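PDB 3GIR: aminomethyltransferase from Bartonella henselae, which is an aminomethyltransferase-family protein that joins a folate-binding domain to a C-terminal beta-barrel domain. Local coordinates for residues I210-S213 / E218-F221; E366-T369 / K374-A377; A151-L156 / V167-R172. One frame throughout, in Å; residues are numbered along the deposited sequence. Where two conformers were deposited one is given.

Contact 1 of 3, residues I210-S213 / E218-F221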
ATOM      1  N   ILE A 210     -14.434  -0.069  -8.720  1.00 17.21           N
ATOM      2  CA  ILE A 210     -13.914   1.231  -8.379  1.00 16.72           C
ATOM      3  C   ILE A 210     -13.983   1.386  -6.884  1.00 18.40           C
ATOM      4  O   ILE A 210     -15.035   1.102  -6.271  1.00 18.08           O
ATOM      5  CB  ILE A 210     -14.703   2.375  -9.049  1.00 17.44           C
ATOM      6  CG1 ILE A 210     -14.536   2.237 -10.582  1.00 18.18           C
ATOM      7  CG2 ILE A 210     -14.294   3.769  -8.514  1.00 17.54           C
ATOM      8  CD1 ILE A 210     -15.285   3.352 -11.404  1.00 21.31           C
ATOM      9  N   THR A 211     -12.887   1.865  -6.307  1.00 17.77           N
ATOM     10  CA  THR A 211     -12.802   2.148  -4.873  1.00 18.09           C
ATOM     11  C   THR A 211     -12.336   3.591  -4.651  1.00 16.79           C
ATOM     12  O   THR A 211     -11.622   4.157  -5.491  1.00 17.67           O
ATOM     13  CB  THR A 211     -11.875   1.186  -4.095  1.00 20.83           C
ATOM     14  OG1 THR A 211     -10.525   1.326  -4.617  1.00 22.44           O
ATOM     15  CG2 THR A 211     -12.325  -0.315  -4.143  1.00 22.10           C
ATOM     16  N   ARG A 212     -12.795   4.202  -3.560  1.00 16.80           N
ATOM     17  CA  ARG A 212     -12.309   5.505  -3.151  1.00 16.89           C
ATOM     18  C   ARG A 212     -11.227   5.247  -2.108  1.00 17.29           C
ATOM     19  O   ARG A 212     -11.468   5.095  -0.920  1.00 17.60           O
ATOM     20  CB  ARG A 212     -13.450   6.400  -2.633  1.00 18.72           C
ATOM     21  CG  ARG A 212     -13.024   7.824  -2.439  1.00 17.21           C
ATOM     22  CD  ARG A 212     -14.204   8.809  -2.243  1.00 18.66           C
ATOM     23  NE  ARG A 212     -13.881  10.126  -2.602  1.00 16.71           N
ATOM     24  CZ  ARG A 212     -14.764  11.026  -3.022  1.00 19.46           C
ATOM     25  NH1 ARG A 212     -16.041  10.687  -3.143  1.00 22.37           N
ATOM     26  NH2 ARG A 212     -14.382  12.201  -3.368  1.00 21.07           N
ATOM     27  N   SER A 213     -10.019   5.036  -2.588  1.00 16.71           N
ATOM     28  CA  SER A 213      -8.892   4.652  -1.738  1.00 16.93           C
ATOM     29  C   SER A 213      -7.607   4.989  -2.535  1.00 16.51           C
ATOM     30  O   SER A 213      -7.690   5.488  -3.667  1.00 17.41           O
ATOM     31  CB  SER A 213      -8.932   3.137  -1.516  1.00 18.30           C
ATOM     32  OG  SER A 213      -8.668   2.408  -2.742  1.00 20.72           O
ATOM     33  N   GLU A 218      -3.936  11.485  -0.142  1.00 17.49           N
ATOM     34  CA  GLU A 218      -4.901  12.391  -0.765  1.00 17.96           C
ATOM     35  C   GLU A 218      -6.237  11.709  -0.937  1.00 16.30           C
ATOM     36  O   GLU A 218      -6.390  10.513  -0.747  1.00 16.26           O
ATOM     37  CB  GLU A 218      -4.385  12.896  -2.105  1.00 17.75           C
ATOM     38  CG  GLU A 218      -3.057  13.612  -2.084  1.00 19.73           C
ATOM     39  CD  GLU A 218      -3.117  14.923  -1.355  1.00 22.97           C
ATOM     40  OE1 GLU A 218      -4.183  15.581  -1.375  1.00 22.35           O
ATOM     41  OE2 GLU A 218      -2.093  15.314  -0.712  1.00 22.39           O
ATOM     42  N   ASP A 219      -7.267  12.485  -1.345  1.00 18.13           N
ATOM     43  CA  ASP A 219      -8.459  11.878  -1.936  1.00 17.68           C
ATOM     44  C   ASP A 219      -8.038  11.161  -3.210  1.00 17.63           C
ATOM     45  O   ASP A 219      -7.007  11.451  -3.745  1.00 17.01           O
ATOM     46  CB  ASP A 219      -9.545  12.966  -2.200  1.00 19.14           C
ATOM     47  CG  ASP A 219     -10.883  12.380  -2.621  1.00 18.94           C
ATOM     48  OD1 ASP A 219     -11.139  11.221  -2.369  1.00 17.78           O
ATOM     49  OD2 ASP A 219     -11.667  13.110  -3.252  1.00 20.67           O
ATOM     50  N   GLY A 220      -8.845  10.208  -3.690  1.00 16.58           N
ATOM     51  CA  GLY A 220      -8.476   9.474  -4.881  1.00 16.76           C
ATOM     52  C   GLY A 220      -9.291   8.229  -5.031  1.00 15.48           C
ATOM     53  O   GLY A 220     -10.035   7.815  -4.124  1.00 16.67           O
ATOM     54  N   PHE A 221      -9.048   7.580  -6.168  1.00 15.40           N
ATOM     55  CA  PHE A 221      -9.764   6.445  -6.610  1.00 15.77           C
ATOM     56  C   PHE A 221      -8.819   5.416  -7.165  1.00 16.00           C
ATOM     57  O   PHE A 221      -7.745   5.784  -7.646  1.00 15.72           O
ATOM     58  CB  PHE A 221     -10.849   6.789  -7.665  1.00 14.85           C
ATOM     59  CG  PHE A 221     -11.862   7.774  -7.158  1.00 16.47           C
ATOM     60  CD1 PHE A 221     -13.053   7.331  -6.602  1.00 17.49           C
ATOM     61  CD2 PHE A 221     -11.567   9.120  -7.182  1.00 17.38           C
ATOM     62  CE1 PHE A 221     -13.960   8.279  -6.137  1.00 20.08           C
ATOM     63  CE2 PHE A 221     -12.460  10.021  -6.647  1.00 19.52           C
ATOM     64  CZ  PHE A 221     -13.607   9.583  -6.155  1.00 18.62           C
TER

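Contact 2 of 3, residues E366-T369 / K374-A377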
ATOM      1  N   GLU A 366      17.116  10.721  19.253  1.00 17.70           N
ATOM      2  CA  GLU A 366      18.266  10.674  18.299  1.00 17.62           C
ATOM      3  C   GLU A 366      18.779   9.246  18.095  1.00 19.18           C
ATOM      4  O   GLU A 366      19.140   8.533  19.047  1.00 18.76           O
ATOM      5  CB  GLU A 366      19.425  11.541  18.794  1.00 19.02           C
ATOM      6  CG  GLU A 366      19.120  12.969  18.954  1.00 20.26           C
ATOM      7  CD  GLU A 366      20.325  13.814  19.425  1.00 22.81           C
ATOM      8  OE1 GLU A 366      21.244  13.326  20.151  1.00 24.16           O
ATOM      9  OE2 GLU A 366      20.333  14.974  19.026  1.00 27.15           O
ATOM     10  N   VAL A 367      18.923   8.907  16.793  1.00 18.13           N
ATOM     11  CA  VAL A 367      19.638   7.715  16.343  1.00 16.78           C
ATOM     12  C   VAL A 367      20.583   8.172  15.269  1.00 17.33           C
ATOM     13  O   VAL A 367      20.519   9.291  14.801  1.00 18.53           O
ATOM     14  CB  VAL A 367      18.715   6.573  15.877  1.00 17.74           C
ATOM     15  CG1 VAL A 367      17.763   6.101  17.025  1.00 18.36           C
ATOM     16  CG2 VAL A 367      17.857   6.959  14.676  1.00 17.39           C
ATOM     17  N   PHE A 368      21.482   7.282  14.882  1.00 17.57           N
ATOM     18  CA  PHE A 368      22.553   7.705  13.975  1.00 18.97           C
ATOM     19  C   PHE A 368      22.812   6.679  12.883  1.00 18.56           C
ATOM     20  O   PHE A 368      22.561   5.503  13.020  1.00 19.54           O
ATOM     21  CB  PHE A 368      23.867   7.895  14.799  1.00 19.86           C
ATOM     22  CG  PHE A 368      23.709   8.830  15.963  1.00 19.22           C
ATOM     23  CD1 PHE A 368      23.898  10.163  15.776  1.00 22.41           C
ATOM     24  CD2 PHE A 368      23.234   8.360  17.195  1.00 18.69           C
ATOM     25  CE1 PHE A 368      23.664  11.064  16.815  1.00 22.81           C
ATOM     26  CE2 PHE A 368      22.939   9.270  18.228  1.00 20.56           C
ATOM     27  CZ  PHE A 368      23.189  10.584  18.026  1.00 18.78           C
ATOM     28  N   THR A 369      23.315   7.217  11.790  1.00 19.62           N
ATOM     29  CA  THR A 369      23.884   6.353  10.689  1.00 20.83           C
ATOM     30  C   THR A 369      25.226   6.915  10.257  1.00 21.51           C
ATOM     31  O   THR A 369      25.690   7.927  10.748  1.00 22.91           O
ATOM     32  CB  THR A 369      22.874   6.250   9.531  1.00 21.10           C
ATOM     33  OG1 THR A 369      23.226   5.142   8.697  1.00 23.11           O
ATOM     34  CG2 THR A 369      22.835   7.467   8.727  1.00 20.93           C
ATOM     35  N   LYS A 374      31.347   9.661   8.494  1.00 27.81           N
ATOM     36  CA  LYS A 374      30.881  10.631   9.503  1.00 28.87           C
ATOM     37  C   LYS A 374      29.537  10.157  10.066  1.00 28.58           C
ATOM     38  O   LYS A 374      28.708   9.605   9.371  1.00 26.98           O
ATOM     39  CB  LYS A 374      30.655  11.981   8.862  1.00 30.47           C
ATOM     40  CG  LYS A 374      31.910  12.787   8.523  1.00 35.66           C
ATOM     41  CD  LYS A 374      31.579  14.274   8.431  1.00 39.80           C
ATOM     42  CE  LYS A 374      32.832  15.135   8.139  1.00 42.15           C
ATOM     43  NZ  LYS A 374      32.448  16.508   7.539  1.00 43.49           N
ATOM     44  N   LYS A 375      29.335  10.411  11.339  1.00 27.24           N
ATOM     45  CA  LYS A 375      28.114  10.059  12.007  1.00 27.05           C
ATOM     46  C   LYS A 375      27.043  11.128  11.704  1.00 25.81           C
ATOM     47  O   LYS A 375      27.317  12.349  11.731  1.00 27.19           O
ATOM     48  CB  LYS A 375      28.464   9.903  13.490  1.00 28.66           C
ATOM     49  CG  LYS A 375      27.447   9.323  14.359  1.00 34.98           C
ATOM     50  CD  LYS A 375      28.027   9.040  15.797  1.00 42.04           C
ATOM     51  CE  LYS A 375      27.575  10.078  16.880  1.00 44.68           C
ATOM     52  NZ  LYS A 375      27.320   9.584  18.303  1.00 45.60           N
ATOM     53  N   ILE A 376      25.858  10.688  11.271  1.00 23.74           N
ATOM     54  CA  ILE A 376      24.765  11.543  10.842  1.00 24.66           C
ATOM     55  C   ILE A 376      23.561  11.270  11.754  1.00 22.68           C
ATOM     56  O   ILE A 376      23.216  10.104  11.972  1.00 22.21           O
ATOM     57  CB  ILE A 376      24.241  11.224   9.398  1.00 25.80           C
ATOM     58  CG1 ILE A 376      25.246  11.661   8.348  1.00 32.23           C
ATOM     59  CG2 ILE A 376      22.870  11.964   9.103  1.00 29.27           C
ATOM     60  CD1 ILE A 376      26.160  12.669   8.853  1.00 31.36           C
ATOM     61  N   ALA A 377      22.893  12.309  12.248  1.00 21.44           N
ATOM     62  CA  ALA A 377      21.790  12.103  13.194  1.00 20.69           C
ATOM     63  C   ALA A 377      20.451  12.033  12.466  1.00 18.58           C
ATOM     64  O   ALA A 377      20.244  12.699  11.441  1.00 20.55           O
ATOM     65  CB  ALA A 377      21.768  13.254  14.255  1.00 21.52           C
TER

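Contact 3 of 3, residues A151-L156 / V167-R172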
ATOM      1  N   ALA A 151       2.387 -15.968  -4.583  1.00 20.13           N
ATOM      2  CA  ALA A 151       2.407 -16.603  -3.226  1.00 21.06           C
ATOM      3  C   ALA A 151       1.140 -16.396  -2.443  1.00 20.91           C
ATOM      4  O   ALA A 151       0.677 -17.331  -1.793  1.00 20.89           O
ATOM      5  CB  ALA A 151       3.560 -16.057  -2.373  1.00 21.69           C
ATOM      6  N   ASP A 152       0.559 -15.196  -2.488  1.00 21.99           N
ATOM      7  CA  ASP A 152      -0.706 -14.917  -1.788  1.00 20.38           C
ATOM      8  C   ASP A 152      -1.782 -15.828  -2.362  1.00 20.50           C
ATOM      9  O   ASP A 152      -2.523 -16.424  -1.602  1.00 18.87           O
ATOM     10  CB  ASP A 152      -1.222 -13.487  -1.961  1.00 20.31           C
ATOM     11  CG  ASP A 152      -0.393 -12.445  -1.297  1.00 22.99           C
ATOM     12  OD1 ASP A 152       0.532 -12.742  -0.517  1.00 21.88           O
ATOM     13  OD2 ASP A 152      -0.700 -11.229  -1.600  1.00 22.48           O
ATOM     14  N   PHE A 153      -1.919 -15.902  -3.682  1.00 19.81           N
ATOM     15  CA  PHE A 153      -2.918 -16.752  -4.301  1.00 19.14           C
ATOM     16  C   PHE A 153      -2.733 -18.221  -3.877  1.00 20.50           C
ATOM     17  O   PHE A 153      -3.690 -18.866  -3.452  1.00 20.40           O
ATOM     18  CB  PHE A 153      -2.907 -16.642  -5.805  1.00 19.80           C
ATOM     19  CG  PHE A 153      -3.973 -17.511  -6.471  1.00 21.56           C
ATOM     20  CD1 PHE A 153      -5.299 -17.084  -6.523  1.00 21.69           C
ATOM     21  CD2 PHE A 153      -3.636 -18.722  -6.977  1.00 25.51           C
ATOM     22  CE1 PHE A 153      -6.253 -17.899  -7.129  1.00 22.77           C
ATOM     23  CE2 PHE A 153      -4.603 -19.533  -7.558  1.00 29.63           C
ATOM     24  CZ  PHE A 153      -5.869 -19.098  -7.630  1.00 24.21           C
ATOM     25  N   ALA A 154      -1.499 -18.709  -3.888  1.00 19.48           N
ATOM     26  CA  ALA A 154      -1.272 -20.118  -3.517  1.00 20.31           C
ATOM     27  C   ALA A 154      -1.668 -20.387  -2.060  1.00 19.56           C
ATOM     28  O   ALA A 154      -2.301 -21.401  -1.761  1.00 19.05           O
ATOM     29  CB  ALA A 154       0.149 -20.489  -3.803  1.00 20.11           C
ATOM     30  N   GLU A 155      -1.343 -19.456  -1.183  1.00 19.57           N
ATOM     31  CA  GLU A 155      -1.646 -19.608   0.212  1.00 18.24           C
ATOM     32  C   GLU A 155      -3.143 -19.471   0.500  1.00 19.78           C
ATOM     33  O   GLU A 155      -3.723 -20.256   1.299  1.00 18.44           O
ATOM     34  CB  GLU A 155      -0.813 -18.662   1.070  1.00 19.97           C
ATOM     35  CG  GLU A 155      -1.112 -18.804   2.569  1.00 21.55           C
ATOM     36  CD  GLU A 155      -0.700 -20.192   3.163  1.00 25.47           C
ATOM     37  OE1 GLU A 155       0.235 -20.836   2.607  1.00 26.33           O
ATOM     38  OE2 GLU A 155      -1.391 -20.589   4.150  1.00 21.89           O
ATOM     39  N   LEU A 156      -3.818 -18.540  -0.181  1.00 19.25           N
ATOM     40  CA  LEU A 156      -5.265 -18.412   0.006  1.00 17.96           C
ATOM     41  C   LEU A 156      -6.003 -19.678  -0.440  1.00 19.47           C
ATOM     42  O   LEU A 156      -6.907 -20.120   0.204  1.00 18.89           O
ATOM     43  CB  LEU A 156      -5.760 -17.172  -0.782  1.00 18.88           C
ATOM     44  CG  LEU A 156      -5.450 -15.829  -0.100  1.00 19.76           C
ATOM     45  CD1 LEU A 156      -5.613 -14.660  -1.087  1.00 23.22           C
ATOM     46  CD2 LEU A 156      -6.318 -15.519   1.111  1.00 20.60           C
ATOM     47  N   VAL A 167     -11.410 -19.095  -5.046  1.00 22.62           N
ATOM     48  CA  VAL A 167     -10.433 -18.008  -5.081  1.00 21.24           C
ATOM     49  C   VAL A 167      -9.984 -17.943  -6.525  1.00 20.58           C
ATOM     50  O   VAL A 167      -9.514 -18.950  -7.074  1.00 22.58           O
ATOM     51  CB  VAL A 167      -9.227 -18.399  -4.171  1.00 21.83           C
ATOM     52  CG1 VAL A 167      -8.179 -17.341  -4.085  1.00 23.61           C
ATOM     53  CG2 VAL A 167      -9.759 -18.714  -2.728  1.00 25.14           C
ATOM     54  N   ILE A 168     -10.079 -16.756  -7.140  1.00 21.35           N
ATOM     55  CA  ILE A 168      -9.850 -16.583  -8.554  1.00 19.59           C
ATOM     56  C   ILE A 168      -8.921 -15.356  -8.790  1.00 19.18           C
ATOM     57  O   ILE A 168      -9.315 -14.260  -8.462  1.00 19.09           O
ATOM     58  CB  ILE A 168     -11.189 -16.313  -9.316  1.00 22.34           C
ATOM     59  CG1 ILE A 168     -12.220 -17.389  -8.947  1.00 27.18           C
ATOM     60  CG2 ILE A 168     -10.923 -16.268 -10.843  1.00 26.44           C
ATOM     61  CD1 ILE A 168     -13.623 -17.024  -9.378  1.00 33.16           C
ATOM     62  N   ALA A 169      -7.777 -15.577  -9.437  1.00 19.48           N
ATOM     63  CA  ALA A 169      -6.878 -14.481  -9.799  1.00 18.65           C
ATOM     64  C   ALA A 169      -7.428 -13.831 -11.066  1.00 20.51           C
ATOM     65  O   ALA A 169      -7.724 -14.508 -12.014  1.00 23.46           O
ATOM     66  CB  ALA A 169      -5.464 -15.006 -10.020  1.00 20.00           C
ATOM     67  N   LEU A 170      -7.643 -12.519 -11.050  1.00 18.40           N
ATOM     68  CA  LEU A 170      -8.227 -11.823 -12.174  1.00 18.41           C
ATOM     69  C   LEU A 170      -7.175 -11.172 -13.043  1.00 17.76           C
ATOM     70  O   LEU A 170      -6.105 -10.729 -12.551  1.00 18.98           O
ATOM     71  CB  LEU A 170      -9.212 -10.799 -11.690  1.00 18.24           C
ATOM     72  CG  LEU A 170     -10.373 -11.201 -10.769  1.00 18.40           C
ATOM     73  CD1 LEU A 170     -11.298 -10.066 -10.396  1.00 21.62           C
ATOM     74  CD2 LEU A 170     -11.189 -12.303 -11.441  1.00 21.80           C
ATOM     75  N   GLU A 171      -7.473 -11.104 -14.336  1.00 18.85           N
ATOM     76  CA  GLU A 171      -6.641 -10.353 -15.294  0.70 20.28           C
ATOM     77  C   GLU A 171      -7.245  -8.963 -15.483  1.00 18.47           C
ATOM     78  O   GLU A 171      -8.336  -8.810 -16.014  1.00 18.90           O
ATOM     79  CB  GLU A 171      -6.575 -11.075 -16.639  0.70 21.58           C
ATOM     80  CG  GLU A 171      -5.575 -10.453 -17.580  0.70 27.83           C
ATOM     81  CD  GLU A 171      -5.137 -11.347 -18.751  0.70 37.01           C
ATOM     82  OE1 GLU A 171      -6.009 -12.068 -19.302  0.70 41.34           O
ATOM     83  OE2 GLU A 171      -3.928 -11.311 -19.141  0.70 39.73           O
ATOM     84  N   ARG A 172      -6.525  -7.965 -14.987  1.00 18.23           N
ATOM     85  CA  ARG A 172      -7.016  -6.604 -15.009  1.00 17.16           C
ATOM     86  C   ARG A 172      -5.942  -5.591 -15.174  1.00 16.09           C
ATOM     87  O   ARG A 172      -4.770  -5.808 -14.813  1.00 16.92           O
ATOM     88  CB  ARG A 172      -7.676  -6.289 -13.644  1.00 17.48           C
ATOM     89  CG  ARG A 172      -8.905  -7.083 -13.276  1.00 20.62           C
ATOM     90  CD  ARG A 172     -10.088  -6.738 -14.057  1.00 19.63           C
ATOM     91  NE  ARG A 172     -11.289  -7.479 -13.657  1.00 22.25           N
ATOM     92  CZ  ARG A 172     -11.690  -8.637 -14.167  1.00 20.83           C
ATOM     93  NH1 ARG A 172     -10.968  -9.258 -15.074  1.00 21.19           N
ATOM     94  NH2 ARG A 172     -12.826  -9.220 -13.771  1.00 22.87           N
TER

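Contact 1 of 3, residues I210-S213 / E218-F221
R212 passes F221 with their CA atoms 4.4 Å apart, and the touching parts of 210-213 and 218-221 run roughly antiparallel, 149° between their end-to-end directions. They belong to a beta hairpin of strands 209-211 and 220-225 in the folate-binding domain. Two CA-H...O contacts link the backbones: F221 CA lies 3.2 Å from T211 O, and R212 CA lies 3.4 Å from G220 O. Glycine suits position 220 because, at its backbone angles, a CB would collide with the carbonyl oxygen of D219.

R212 and F221 carry most of the side-chain contact. With CG of R212 turned anti to the backbone N (chi1 -170°) and the chain extended as far as NE, its guanidinium reaches D219 and grips it side-on in a salt bridge. R212 NE donates to D219 OD1 at 3.0 Å, on the syn lone pair, while R212 NH2 donates to D219 OD2 at 2.9 Å, also on the syn side. Both bonds are nearly straight, and the two planes differ by only 15°, which fixes the guanidinium's rotation.

F221 runs alongside R212, its ring tilted against the guanidinium and its CZ over one face. The buried guanidinium is also met by L196 O, which accepts a hydrogen bond from R212 NH1, and by F391 in a cation-pi contact; with D219 these probably offset the cost of burying its charge. Helix 182-188 adds A183, which touches R212, D219 and F221. At the strand end of the hairpin, I210 CG2 meets F221 CD1 at 4.2 Å.

Contact 2 of 3, residues E366-T369 / K374-A377
F368 pairs with A377 and T369 with I376 in a beta hairpin of the C-terminal barrel domain, where the segments' axes come within 4.6 Å and run 143° apart in direction. The polar contacts across it are mainly those of the backbone. T369 and I376 form an antiparallel hydrogen-bonded pair: T369 N donates to I376 O at 2.9 Å, and I376 N returns a bond to T369 O at 2.8 Å. F368 and A377 make the adjoining non-hydrogen-bonded pair, and there F368 CA approaches I376 O to 3.2 Å in a CA-H...O contact.

The charged contact is a cation-pi interaction. A chi1 of -170° swings the K375 chain away from its own N; bends at chi3 and chi4 then bring NZ over the ring of F368, 4.1 Å from the centroid and almost on the ring normal. K375 CE lies over the same face in a CH-pi contact. A long flexible lysine suits this solvent-exposed position, since its methylene chain rests against the aromatic ring while its ammonium ends over the pi cloud.

Side chains also meet on both faces of the hairpin. F368 CE1 meets A377 CB at 3.9 Å, the small alanine letting the ring lie close to the neighbouring strand. On the other face T369 and I376 lie side by side, with T369 CG2 4.1 Å from I376 CB; T369 OG1, meanwhile, is hydrogen-bonded to V326 O.

Strand 374-381 lies beside strand 309-315, and A377 makes a backbone hydrogen bond with Q316, just beyond that strand's end. On its other flank, strand 366-371 reaches strand 326-328 through the backbone bond of F368 with F328, consistent with closure of the barrel.

Contact 3 of 3, residues A151-L156 / V167-R172
A chi1 of -179° points the F153 ring away from its N, and V167 CG1 takes the same relation to its own N (chi1 -178°); these torsions send the ring out from the helix and the methyl in from the strand until they slide past each other. F153 CE1 sits 3.6 Å from V167 CG1. The ring also meets the strand backbone with its edge: V167 O lies near the ring plane, 3.4 Å from F153 CE1, and I168 N is at the edge too. A169 CB also reaches the ring, 4.1 Å from F153 CD1, and its small methyl lets the ring reach the backbone. One turn along the helix, L156 CB packs against V167 CG1 at 4.1 Å.

No hydrogen bond spans the segments; they are joined by apolar side chains and by the ring edge against the strand backbone. L156 is buried, touching F97 of helix 94-101 and I87 of strand 85-90, and V167 touches both as well.

The helix runs antiparallel to the strand, 163° between directions, with 9.2 Å between the segment axes. Helix 149-159 thereby links strand 139-144 to edge strand 166-169, which runs parallel to it with the antiparallel strand 85-90 between them: a split beta-alpha-beta crossover.

Overall arrangement
Along the chain contact 3 comes first, then contact 1, then contact 2, each closing before the next opens. Contacts 1 and 3 both lie in the folate-binding domain, their centres 23 Å apart and their nearest atoms about 9 Å apart, yet they belong to different sheets: contact 3 to the five-stranded antiparallel one, contact 1 to the mixed one. The chain passes directly from the first sheet to the second, since strand 166-169 is followed by strand 173-178. Contact 2, in the C-terminal barrel domain, lies across the chain's centre from the other two, 38 Å from contact 1 and 43 Å from contact 3 between centres, so each sheet is built from its own local contacts.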